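Local coordinates for protein similar to hydroxylamine oxidoreductase (Kuenenia stuttgartiensis, PDB 6H5L) that binds several c-type hemes and probably acts as an oxidoreductase, forming part of a 60-heme reductase complex of an anammox bacterium, at residues 26-38 and 47-61. Numbering follows the deposited sequence.
Sequences AVYKDNVGLSEGS and AQMLDMYWQPNRHYE. With HEC (heme c), chain C.
The guanidinium group of Arg58 lies between Val32, whose CG1 sits over the centre of one face, and the backbone carbonyl of Val27, whose O lies over the opposite face, 3.3 Å from Arg58 CZ. At its edge, NE and NH2 grip Gly37 O side-on, the NE–O distance being 3.0 Å, while NH1 reaches Ala26 O at 2.7 Å. NH1 also bonds Asp30 O weakly. Beside it, the His59 ring has Ala47 CB over one face and CG of the preceding Arg58 over the other, both toward the rim; in the ring plane, ND1 gives a nearly straight bond (175°) to Gly33 O at 3.0 Å. A bend at chi2 (72°) turns the arginine chain back toward segment 26–38. With an alanine here, the carbonyls of Ala26 and Gly37 would probably be left without their charged donor and Val32 without the flat group it packs on. Glu36 OE2 adds a long salt bridge to NH2 and is itself hydrogen-bonded to Thr42. In this multiheme cytochrome the contact joins the end of helix 22–28 and the irregular chain after it to the turns of 47–61, where Tyr53 of helix 51–54 and Tyr60 just after helix 56–59 donate to different oxygens, O1A and O2A, of one heme c propionate. Asn31, with CG anti to its N (chi1 -179°), spreads its amide so that ND2 bonds Tyr60 O in the carbonyl plane and Asn57 O from above its carbonyl plane. Glu61 OE2 accepts from Leu34 N at 2.6 Å, on its anti side, tilted out of the carboxylate plane. Beyond, Leu34 crosses Met52 at about a right angle, CD1 being 3.6 Å from Met52 CE, and CD2 rests against Ala47 CB.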
ATOM      1  N   ALA A  26     -54.609  14.498 -28.690  1.00 35.65           N
ATOM      2  CA  ALA A  26     -55.153  15.829 -28.448  1.00 33.24           C
ATOM      3  C   ALA A  26     -55.426  16.066 -26.969  1.00 34.91           C
ATOM      4  O   ALA A  26     -55.415  17.217 -26.518  1.00 32.29           O
ATOM      5  CB  ALA A  26     -56.430  16.034 -29.261  1.00 29.04           C
ATOM      6  N   VAL A  27     -55.671  15.003 -26.204  1.00 34.12           N
ATOM      7  CA  VAL A  27     -55.995  15.113 -24.786  1.00 32.76           C
ATOM      8  C   VAL A  27     -54.864  14.645 -23.888  1.00 29.61           C
ATOM      9  O   VAL A  27     -55.005  14.705 -22.657  1.00 28.08           O
ATOM     10  CB  VAL A  27     -57.291  14.351 -24.447  1.00 27.92           C
ATOM     11  CG1 VAL A  27     -58.465  14.928 -25.222  1.00 34.60           C
ATOM     12  CG2 VAL A  27     -57.130  12.865 -24.732  1.00 31.31           C
ATOM     13  N   TYR A  28     -53.748  14.181 -24.451  1.00 31.85           N
ATOM     14  CA  TYR A  28     -52.657  13.684 -23.620  1.00 30.32           C
ATOM     15  C   TYR A  28     -51.306  14.289 -23.986  1.00 34.33           C
ATOM     16  O   TYR A  28     -50.439  14.427 -23.117  1.00 33.52           O
ATOM     17  CB  TYR A  28     -52.590  12.156 -23.689  1.00 29.64           C
ATOM     18  CG  TYR A  28     -53.524  11.464 -22.719  1.00 30.54           C
ATOM     19  CD1 TYR A  28     -53.345  11.594 -21.347  1.00 26.14           C
ATOM     20  CD2 TYR A  28     -54.579  10.681 -23.170  1.00 34.46           C
ATOM     21  CE1 TYR A  28     -54.194  10.967 -20.450  1.00 33.86           C
ATOM     22  CE2 TYR A  28     -55.434  10.048 -22.279  1.00 27.82           C
ATOM     23  CZ  TYR A  28     -55.235  10.195 -20.921  1.00 34.91           C
ATOM     24  OH  TYR A  28     -56.080   9.572 -20.030  1.00 26.03           O
ATOM     25  N   LYS A  29     -51.102  14.654 -25.251  1.00 40.45           N
ATOM     26  CA  LYS A  29     -49.822  15.225 -25.664  1.00 37.88           C
ATOM     27  C   LYS A  29     -49.879  16.714 -25.969  1.00 33.93           C
ATOM     28  O   LYS A  29     -48.963  17.445 -25.582  1.00 32.76           O
ATOM     29  CB  LYS A  29     -49.265  14.494 -26.891  1.00 37.30           C
ATOM     30  CG  LYS A  29     -47.868  14.977 -27.268  1.00 45.58           C
ATOM     31  CD  LYS A  29     -47.344  14.358 -28.553  1.00 52.13           C
ATOM     32  CE  LYS A  29     -45.938  14.868 -28.845  1.00 63.60           C
ATOM     33  NZ  LYS A  29     -45.359  14.307 -30.097  1.00 63.26           N
ATOM     34  N   ASP A  30     -50.918  17.178 -26.665  1.00 26.97           N
ATOM     35  CA  ASP A  30     -51.019  18.588 -27.027  1.00 31.69           C
ATOM     36  C   ASP A  30     -50.922  19.468 -25.787  1.00 32.51           C
ATOM     37  O   ASP A  30     -51.590  19.221 -24.778  1.00 35.14           O
ATOM     38  CB  ASP A  30     -52.327  18.853 -27.771  1.00 36.01           C
ATOM     39  CG  ASP A  30     -52.321  18.282 -29.175  1.00 49.10           C
ATOM     40  OD1 ASP A  30     -51.273  17.747 -29.599  1.00 45.98           O
ATOM     41  OD2 ASP A  30     -53.366  18.370 -29.852  1.00 44.45           O
ATOM     42  N   ASN A  31     -50.080  20.495 -25.863  1.00 28.23           N
ATOM     43  CA  ASN A  31     -49.736  21.284 -24.684  1.00 29.09           C
ATOM     44  C   ASN A  31     -50.851  22.272 -24.377  1.00 33.54           C
ATOM     45  O   ASN A  31     -50.947  23.337 -24.989  1.00 46.03           O
ATOM     46  CB  ASN A  31     -48.412  22.010 -24.879  1.00 29.93           C
ATOM     47  CG  ASN A  31     -48.005  22.817 -23.654  1.00 28.10           C
ATOM     48  OD1 ASN A  31     -48.277  24.015 -23.567  1.00 27.59           O
ATOM     49  ND2 ASN A  31     -47.358  22.158 -22.698  1.00 21.49           N
ATOM     50  N   VAL A  32     -51.701  21.909 -23.422  1.00 34.01           N
ATOM     51  CA  VAL A  32     -52.471  22.892 -22.677  1.00 22.19           C
ATOM     52  C   VAL A  32     -51.534  23.414 -21.598  1.00 34.24           C
ATOM     53  O   VAL A  32     -50.441  22.872 -21.402  1.00 42.89           O
ATOM     54  CB  VAL A  32     -53.756  22.293 -22.077  1.00 36.75           C
ATOM     55  CG1 VAL A  32     -54.602  21.657 -23.169  1.00 26.35           C
ATOM     56  CG2 VAL A  32     -53.416  21.281 -20.997  1.00 34.61           C
ATOM     57  N   GLY A  33     -51.922  24.480 -20.913  1.00 34.96           N
ATOM     58  CA  GLY A  33     -51.119  24.921 -19.791  1.00 45.49           C
ATOM     59  C   GLY A  33     -51.490  24.151 -18.543  1.00 42.69           C
ATOM     60  O   GLY A  33     -51.671  22.931 -18.590  1.00 31.52           O
ATOM     61  N   LEU A  34     -51.585  24.847 -17.415  1.00 41.58           N
ATOM     62  CA  LEU A  34     -52.346  24.359 -16.275  1.00 36.17           C
ATOM     63  C   LEU A  34     -53.819  24.717 -16.398  1.00 33.46           C
ATOM     64  O   LEU A  34     -54.580  24.532 -15.443  1.00 45.19           O
ATOM     65  CB  LEU A  34     -51.774  24.917 -14.970  1.00 28.52           C
ATOM     66  CG  LEU A  34     -50.414  24.378 -14.526  1.00 31.53           C
ATOM     67  CD1 LEU A  34     -49.982  25.049 -13.234  1.00 22.28           C
ATOM     68  CD2 LEU A  34     -50.472  22.869 -14.356  1.00 23.13           C
ATOM     69  N   SER A  35     -54.225  25.229 -17.562  1.00 32.12           N
ATOM     70  CA  SER A  35     -55.575  25.711 -17.817  1.00 37.82           C
ATOM     71  C   SER A  35     -56.581  24.593 -18.035  1.00 37.31           C
ATOM     72  O   SER A  35     -57.780  24.874 -18.138  1.00 38.46           O
ATOM     73  CB  SER A  35     -55.570  26.631 -19.042  1.00 40.71           C
ATOM     74  OG  SER A  35     -55.059  25.958 -20.181  1.00 47.99           O
ATOM     75  N   GLU A  36     -56.135  23.343 -18.103  1.00 35.33           N
ATOM     76  CA  GLU A  36     -57.010  22.247 -18.491  1.00 29.51           C
ATOM     77  C   GLU A  36     -56.466  20.962 -17.883  1.00 29.51           C
ATOM     78  O   GLU A  36     -55.383  20.941 -17.295  1.00 29.44           O
ATOM     79  CB  GLU A  36     -57.112  22.151 -20.016  1.00 35.11           C
ATOM     80  CG  GLU A  36     -58.395  21.538 -20.536  1.00 31.00           C
ATOM     81  CD  GLU A  36     -58.421  21.458 -22.050  1.00 36.47           C
ATOM     82  OE1 GLU A  36     -57.984  22.427 -22.709  1.00 28.74           O
ATOM     83  OE2 GLU A  36     -58.868  20.422 -22.583  1.00 46.40           O
ATOM     84  N   GLY A  37     -57.231  19.890 -18.031  1.00 27.49           N
ATOM     85  CA  GLY A  37     -56.849  18.578 -17.535  1.00 25.75           C
ATOM     86  C   GLY A  37     -56.189  17.735 -18.605  1.00 27.35           C
ATOM     87  O   GLY A  37     -55.390  18.229 -19.408  1.00 22.29           O
ATOM     88  N   SER A  38     -56.532  16.449 -18.618  1.00 23.10           N
ATOM     89  CA  SER A  38     -56.010  15.519 -19.610  1.00 28.71           C
ATOM     90  C   SER A  38     -56.951  14.328 -19.701  1.00 28.83           C
ATOM     91  O   SER A  38     -57.706  14.035 -18.770  1.00 36.19           O
ATOM     92  CB  SER A  38     -54.590  15.055 -19.265  1.00 26.76           C
ATOM     93  OG  SER A  38     -54.577  14.323 -18.052  1.00 29.80           O
ATOM     94  N   ALA A  47     -55.339  20.656 -14.190  1.00 22.81           N
ATOM     95  CA  ALA A  47     -54.178  19.910 -13.731  1.00 27.43           C
ATOM     96  C   ALA A  47     -53.611  20.511 -12.452  1.00 27.48           C
ATOM     97  O   ALA A  47     -53.700  21.719 -12.211  1.00 25.92           O
ATOM     98  CB  ALA A  47     -53.101  19.885 -14.813  1.00 20.61           C
ATOM     99  N   GLN A  48     -53.026  19.651 -11.623  1.00 24.60           N
ATOM    100  CA  GLN A  48     -52.294  20.125 -10.459  1.00 31.09           C
ATOM    101  C   GLN A  48     -51.021  20.837 -10.908  1.00 28.81           C
ATOM    102  O   GLN A  48     -50.515  20.618 -12.013  1.00 30.21           O
ATOM    103  CB  GLN A  48     -51.964  18.963  -9.521  1.00 26.49           C
ATOM    104  CG  GLN A  48     -53.191  18.256  -8.967  1.00 27.17           C
ATOM    105  CD  GLN A  48     -52.842  17.055  -8.108  1.00 27.00           C
ATOM    106  OE1 GLN A  48     -52.166  17.181  -7.087  1.00 26.09           O
ATOM    107  NE2 GLN A  48     -53.305  15.879  -8.519  1.00 18.76           N
ATOM    108  N   MET A  49     -50.509  21.706 -10.033  1.00 23.85           N
ATOM    109  CA  MET A  49     -49.371  22.552 -10.387  1.00 28.33           C
ATOM    110  C   MET A  49     -48.175  21.724 -10.848  1.00 23.51           C
ATOM    111  O   MET A  49     -47.540  22.038 -11.861  1.00 23.74           O
ATOM    112  CB  MET A  49     -48.984  23.430  -9.197  1.00 28.69           C
ATOM    113  CG  MET A  49     -49.994  24.511  -8.856  1.00 32.14           C
ATOM    114  SD  MET A  49     -49.611  25.313  -7.289  1.00 44.82           S
ATOM    115  CE  MET A  49     -49.974  23.993  -6.133  1.00 27.55           C
ATOM    116  N   LEU A  50     -47.861  20.651 -10.120  1.00 23.03           N
ATOM    117  CA  LEU A  50     -46.669  19.863 -10.407  1.00 24.08           C
ATOM    118  C   LEU A  50     -46.774  19.053 -11.691  1.00 24.07           C
ATOM    119  O   LEU A  50     -45.788  18.415 -12.080  1.00 20.56           O
ATOM    120  CB  LEU A  50     -46.371  18.932  -9.235  1.00 19.17           C
ATOM    121  CG  LEU A  50     -45.907  19.616  -7.950  1.00 20.41           C
ATOM    122  CD1 LEU A  50     -46.253  18.760  -6.749  1.00 18.76           C
ATOM    123  CD2 LEU A  50     -44.411  19.885  -8.007  1.00 22.06           C
ATOM    124  N   ASP A  51     -47.931  19.055 -12.357  1.00 26.28           N
ATOM    125  CA  ASP A  51     -48.044  18.376 -13.641  1.00 25.10           C
ATOM    126  C   ASP A  51     -47.180  19.029 -14.712  1.00 32.16           C
ATOM    127  O   ASP A  51     -46.919  18.401 -15.745  1.00 27.06           O
ATOM    128  CB  ASP A  51     -49.505  18.330 -14.086  1.00 24.18           C
ATOM    129  CG  ASP A  51     -50.352  17.436 -13.199  1.00 28.45           C
ATOM    130  OD1 ASP A  51     -49.779  16.742 -12.332  1.00 32.17           O
ATOM    131  OD2 ASP A  51     -51.589  17.424 -13.365  1.00 30.60           O
ATOM    132  N   MET A  52     -46.747  20.276 -14.498  1.00 25.63           N
ATOM    133  CA  MET A  52     -45.700  20.852 -15.334  1.00 23.68           C
ATOM    134  C   MET A  52     -44.489  19.934 -15.393  1.00 31.39           C
ATOM    135  O   MET A  52     -43.882  19.753 -16.458  1.00 32.11           O
ATOM    136  CB  MET A  52     -45.276  22.221 -14.801  1.00 26.20           C
ATOM    137  CG  MET A  52     -46.287  23.338 -14.944  1.00 27.16           C
ATOM    138  SD  MET A  52     -45.543  24.887 -14.393  1.00 22.45           S
ATOM    139  CE  MET A  52     -46.875  26.043 -14.682  1.00 44.56           C
ATOM    140  N   TYR A  53     -44.124  19.347 -14.253  1.00 29.12           N
ATOM    141  CA  TYR A  53     -42.959  18.482 -14.156  1.00 24.14           C
ATOM    142  C   TYR A  53     -43.289  17.005 -14.313  1.00 21.74           C
ATOM    143  O   TYR A  53     -42.465  16.257 -14.844  1.00 28.06           O
ATOM    144  CB  TYR A  53     -42.251  18.706 -12.814  1.00 22.61           C
ATOM    145  CG  TYR A  53     -41.804  20.138 -12.590  1.00 21.51           C
ATOM    146  CD1 TYR A  53     -40.588  20.594 -13.089  1.00 22.71           C
ATOM    147  CD2 TYR A  53     -42.596  21.034 -11.881  1.00 23.77           C
ATOM    148  CE1 TYR A  53     -40.176  21.902 -12.888  1.00 15.87           C
ATOM    149  CE2 TYR A  53     -42.191  22.341 -11.675  1.00 16.71           C
ATOM    150  CZ  TYR A  53     -40.982  22.770 -12.180  1.00 18.15           C
ATOM    151  OH  TYR A  53     -40.582  24.071 -11.975  1.00 24.83           O
ATOM    152  N   TRP A  54     -44.473  16.562 -13.880  1.00 25.05           N
ATOM    153  CA  TRP A  54     -44.797  15.143 -14.000  1.00 27.57           C
ATOM    154  C   TRP A  54     -45.124  14.771 -15.443  1.00 25.80           C
ATOM    155  O   TRP A  54     -44.760  13.684 -15.906  1.00 25.14           O
ATOM    156  CB  TRP A  54     -45.957  14.771 -13.074  1.00 22.21           C
ATOM    157  CG  TRP A  54     -45.814  15.139 -11.607  1.00 22.66           C
ATOM    158  CD1 TRP A  54     -46.828  15.491 -10.765  1.00 25.15           C
ATOM    159  CD2 TRP A  54     -44.609  15.177 -10.817  1.00 27.89           C
ATOM    160  NE1 TRP A  54     -46.339  15.746  -9.510  1.00 23.75           N
ATOM    161  CE2 TRP A  54     -44.981  15.566  -9.514  1.00 24.80           C
ATOM    162  CE3 TRP A  54     -43.258  14.925 -11.083  1.00 24.64           C
ATOM    163  CZ2 TRP A  54     -44.053  15.710  -8.482  1.00 21.31           C
ATOM    164  CZ3 TRP A  54     -42.339  15.069 -10.058  1.00 20.41           C
ATOM    165  CH2 TRP A  54     -42.743  15.457  -8.774  1.00 23.43           C
ATOM    166  N   GLN A  55     -45.813  15.654 -16.163  1.00 25.07           N
ATOM    167  CA  GLN A  55     -46.233  15.400 -17.544  1.00 28.08           C
ATOM    168  C   GLN A  55     -45.932  16.645 -18.364  1.00 29.50           C
ATOM    169  O   GLN A  55     -46.822  17.455 -18.653  1.00 29.41           O
ATOM    170  CB  GLN A  55     -47.719  15.034 -17.607  1.00 30.38           C
ATOM    171  CG  GLN A  55     -48.194  14.550 -18.962  1.00 26.66           C
ATOM    172  CD  GLN A  55     -47.969  13.064 -19.169  1.00 23.65           C
ATOM    173  OE1 GLN A  55     -47.306  12.402 -18.369  1.00 30.73           O
ATOM    174  NE2 GLN A  55     -48.533  12.529 -20.245  1.00 21.77           N
ATOM    175  N   PRO A  56     -44.666  16.835 -18.756  1.00 20.87           N
ATOM    176  CA  PRO A  56     -44.275  18.122 -19.361  1.00 26.21           C
ATOM    177  C   PRO A  56     -44.939  18.414 -20.696  1.00 29.79           C
ATOM    178  O   PRO A  56     -45.368  19.552 -20.922  1.00 25.79           O
ATOM    179  CB  PRO A  56     -42.751  17.987 -19.506  1.00 24.57           C
ATOM    180  CG  PRO A  56     -42.365  16.926 -18.527  1.00 23.03           C
ATOM    181  CD  PRO A  56     -43.506  15.962 -18.519  1.00 17.91           C
ATOM    182  N   ASN A  57     -45.018  17.431 -21.598  1.00 24.31           N
ATOM    183  CA  ASN A  57     -45.616  17.673 -22.910  1.00 24.31           C
ATOM    184  C   ASN A  57     -47.011  18.270 -22.790  1.00 27.30           C
ATOM    185  O   ASN A  57     -47.359  19.210 -23.514  1.00 25.25           O
ATOM    186  CB  ASN A  57     -45.671  16.374 -23.717  1.00 22.42           C
ATOM    187  CG  ASN A  57     -44.354  16.047 -24.396  1.00 36.86           C
ATOM    188  OD1 ASN A  57     -43.546  16.936 -24.668  1.00 34.11           O
ATOM    189  ND2 ASN A  57     -44.139  14.769 -24.690  1.00 26.90           N
ATOM    190  N   ARG A  58     -47.818  17.746 -21.870  1.00 27.46           N
ATOM    191  CA  ARG A  58     -49.199  18.189 -21.750  1.00 30.94           C
ATOM    192  C   ARG A  58     -49.337  19.453 -20.910  1.00 28.96           C
ATOM    193  O   ARG A  58     -50.239  20.256 -21.165  1.00 29.10           O
ATOM    194  CB  ARG A  58     -50.053  17.068 -21.162  1.00 29.52           C
ATOM    195  CG  ARG A  58     -51.510  17.427 -20.898  1.00 28.59           C
ATOM    196  CD  ARG A  58     -52.314  17.556 -22.180  1.00 30.92           C
ATOM    197  NE  ARG A  58     -53.728  17.793 -21.910  1.00 35.04           N
ATOM    198  CZ  ARG A  58     -54.649  17.961 -22.854  1.00 30.08           C
ATOM    199  NH1 ARG A  58     -54.302  17.918 -24.133  1.00 33.44           N
ATOM    200  NH2 ARG A  58     -55.915  18.171 -22.519  1.00 26.25           N
ATOM    201  N   HIS A  59     -48.462  19.664 -19.922  1.00 23.82           N
ATOM    202  CA  HIS A  59     -48.740  20.650 -18.886  1.00 27.39           C
ATOM    203  C   HIS A  59     -47.602  21.603 -18.539  1.00 22.54           C
ATOM    204  O   HIS A  59     -47.793  22.451 -17.660  1.00 21.39           O
ATOM    205  CB  HIS A  59     -49.190  19.944 -17.596  1.00 26.15           C
ATOM    206  CG  HIS A  59     -50.530  19.283 -17.705  1.00 30.94           C
ATOM    207  ND1 HIS A  59     -51.672  19.972 -18.054  1.00 25.94           N
ATOM    208  CD2 HIS A  59     -50.912  18.000 -17.504  1.00 25.20           C
ATOM    209  CE1 HIS A  59     -52.697  19.139 -18.070  1.00 29.71           C
ATOM    210  NE2 HIS A  59     -52.264  17.937 -17.737  1.00 30.31           N
ATOM    211  N   TYR A  60     -46.438  21.505 -19.173  1.00 29.65           N
ATOM    212  CA  TYR A  60     -45.356  22.411 -18.813  1.00 23.15           C
ATOM    213  C   TYR A  60     -45.623  23.814 -19.348  1.00 25.82           C
ATOM    214  O   TYR A  60     -46.177  23.989 -20.436  1.00 26.11           O
ATOM    215  CB  TYR A  60     -44.012  21.903 -19.336  1.00 29.17           C
ATOM    216  CG  TYR A  60     -42.843  22.754 -18.890  1.00 28.05           C
ATOM    217  CD1 TYR A  60     -42.410  22.735 -17.571  1.00 28.42           C
ATOM    218  CD2 TYR A  60     -42.178  23.581 -19.785  1.00 24.89           C
ATOM    219  CE1 TYR A  60     -41.346  23.515 -17.155  1.00 24.27           C
ATOM    220  CE2 TYR A  60     -41.111  24.361 -19.380  1.00 28.36           C
ATOM    221  CZ  TYR A  60     -40.699  24.324 -18.063  1.00 26.79           C
ATOM    222  OH  TYR A  60     -39.638  25.098 -17.651  1.00 27.09           O
ATOM    223  N   GLU A  61     -45.231  24.815 -18.565  1.00 24.86           N
ATOM    224  CA  GLU A  61     -45.307  26.218 -18.937  1.00 30.17           C
ATOM    225  C   GLU A  61     -43.950  26.868 -18.721  1.00 33.56           C
ATOM    226  O   GLU A  61     -43.190  26.447 -17.843  1.00 31.39           O
ATOM    227  CB  GLU A  61     -46.369  26.960 -18.114  1.00 28.28           C
ATOM    228  CG  GLU A  61     -47.792  26.488 -18.359  1.00 30.59           C
ATOM    229  CD  GLU A  61     -48.801  27.210 -17.487  1.00 32.95           C
ATOM    230  OE1 GLU A  61     -48.385  28.081 -16.694  1.00 22.32           O
ATOM    231  OE2 GLU A  61     -50.008  26.909 -17.592  1.00 35.48           O
TER
HETATM  232 FE   HEC C 601     -31.310  28.506 -15.237  1.00 26.03          FE
HETATM  233  CHA HEC C 601     -34.252  27.886 -13.613  1.00 22.46           C
HETATM  234  CHB HEC C 601     -31.725  25.641 -17.090  1.00 28.48           C
HETATM  235  CHC HEC C 601     -28.688  29.417 -17.216  1.00 28.03           C
HETATM  236  CHD HEC C 601     -30.366  30.785 -12.876  1.00 25.75           C
HETATM  237  NA  HEC C 601     -32.740  27.048 -15.356  1.00 16.57           N
HETATM  238  C1A HEC C 601     -33.855  26.952 -14.545  1.00 23.34           C
HETATM  239  C2A HEC C 601     -34.531  25.705 -14.854  1.00 27.32           C
HETATM  240  C3A HEC C 601     -33.831  25.084 -15.811  1.00 31.93           C
HETATM  241  C4A HEC C 601     -32.691  25.916 -16.147  1.00 25.04           C
HETATM  242  CMA HEC C 601     -34.165  23.722 -16.456  1.00 22.02           C
HETATM  243  CAA HEC C 601     -35.825  25.194 -14.178  1.00 20.49           C
HETATM  244  CBA HEC C 601     -37.056  25.456 -15.041  1.00 18.23           C
HETATM  245  CGA HEC C 601     -38.282  25.072 -14.252  1.00 26.40           C
HETATM  246  O1A HEC C 601     -38.148  24.808 -13.029  1.00 24.75           O
HETATM  247  O2A HEC C 601     -39.393  25.029 -14.841  1.00 26.07           O
HETATM  248  NB  HEC C 601     -30.335  27.643 -16.817  1.00 22.37           N
HETATM  249  C1B HEC C 601     -30.760  26.528 -17.513  1.00 25.10           C
HETATM  250  C2B HEC C 601     -30.023  26.469 -18.760  1.00 25.48           C
HETATM  251  C3B HEC C 601     -29.178  27.508 -18.790  1.00 29.18           C
HETATM  252  C4B HEC C 601     -29.362  28.269 -17.571  1.00 26.14           C
HETATM  253  CMB HEC C 601     -30.185  25.366 -19.831  1.00 27.93           C
HETATM  254  CAB HEC C 601     -28.179  27.874 -19.910  1.00 19.12           C
HETATM  255  CBB HEC C 601     -28.914  28.314 -21.196  1.00 34.87           C
HETATM  256  NC  HEC C 601     -29.757  29.813 -15.040  1.00 24.46           N
HETATM  257  C1C HEC C 601     -28.868  30.126 -16.048  1.00 24.60           C
HETATM  258  C2C HEC C 601     -28.245  31.393 -15.725  1.00 25.20           C
HETATM  259  C3C HEC C 601     -28.617  31.718 -14.471  1.00 23.18           C
HETATM  260  C4C HEC C 601     -29.634  30.765 -14.048  1.00 20.46           C
HETATM  261  CMC HEC C 601     -27.076  31.992 -16.546  1.00 17.98           C
HETATM  262  CAC HEC C 601     -28.150  32.944 -13.642  1.00 26.76           C
HETATM  263  CBC HEC C 601     -28.460  34.279 -14.355  1.00 20.09           C
HETATM  264  ND  HEC C 601     -32.177  29.214 -13.485  1.00 23.57           N
HETATM  265  C1D HEC C 601     -31.610  30.209 -12.692  1.00 20.75           C
HETATM  266  C2D HEC C 601     -32.549  30.539 -11.640  1.00 19.15           C
HETATM  267  C3D HEC C 601     -33.768  29.634 -11.869  1.00 22.32           C
HETATM  268  C4D HEC C 601     -33.443  28.846 -13.038  1.00 26.63           C
HETATM  269  CMD HEC C 601     -32.364  31.584 -10.522  1.00 11.11           C
HETATM  270  CAD HEC C 601     -35.064  29.581 -11.029  1.00 18.69           C
HETATM  271  CBD HEC C 601     -36.190  30.222 -11.834  1.00 17.96           C
HETATM  272  CGD HEC C 601     -37.493  30.186 -11.081  1.00 24.73           C
HETATM  273  O1D HEC C 601     -38.519  30.639 -11.652  1.00 27.05           O
HETATM  274  O2D HEC C 601     -37.512  29.707  -9.919  1.00 27.83           O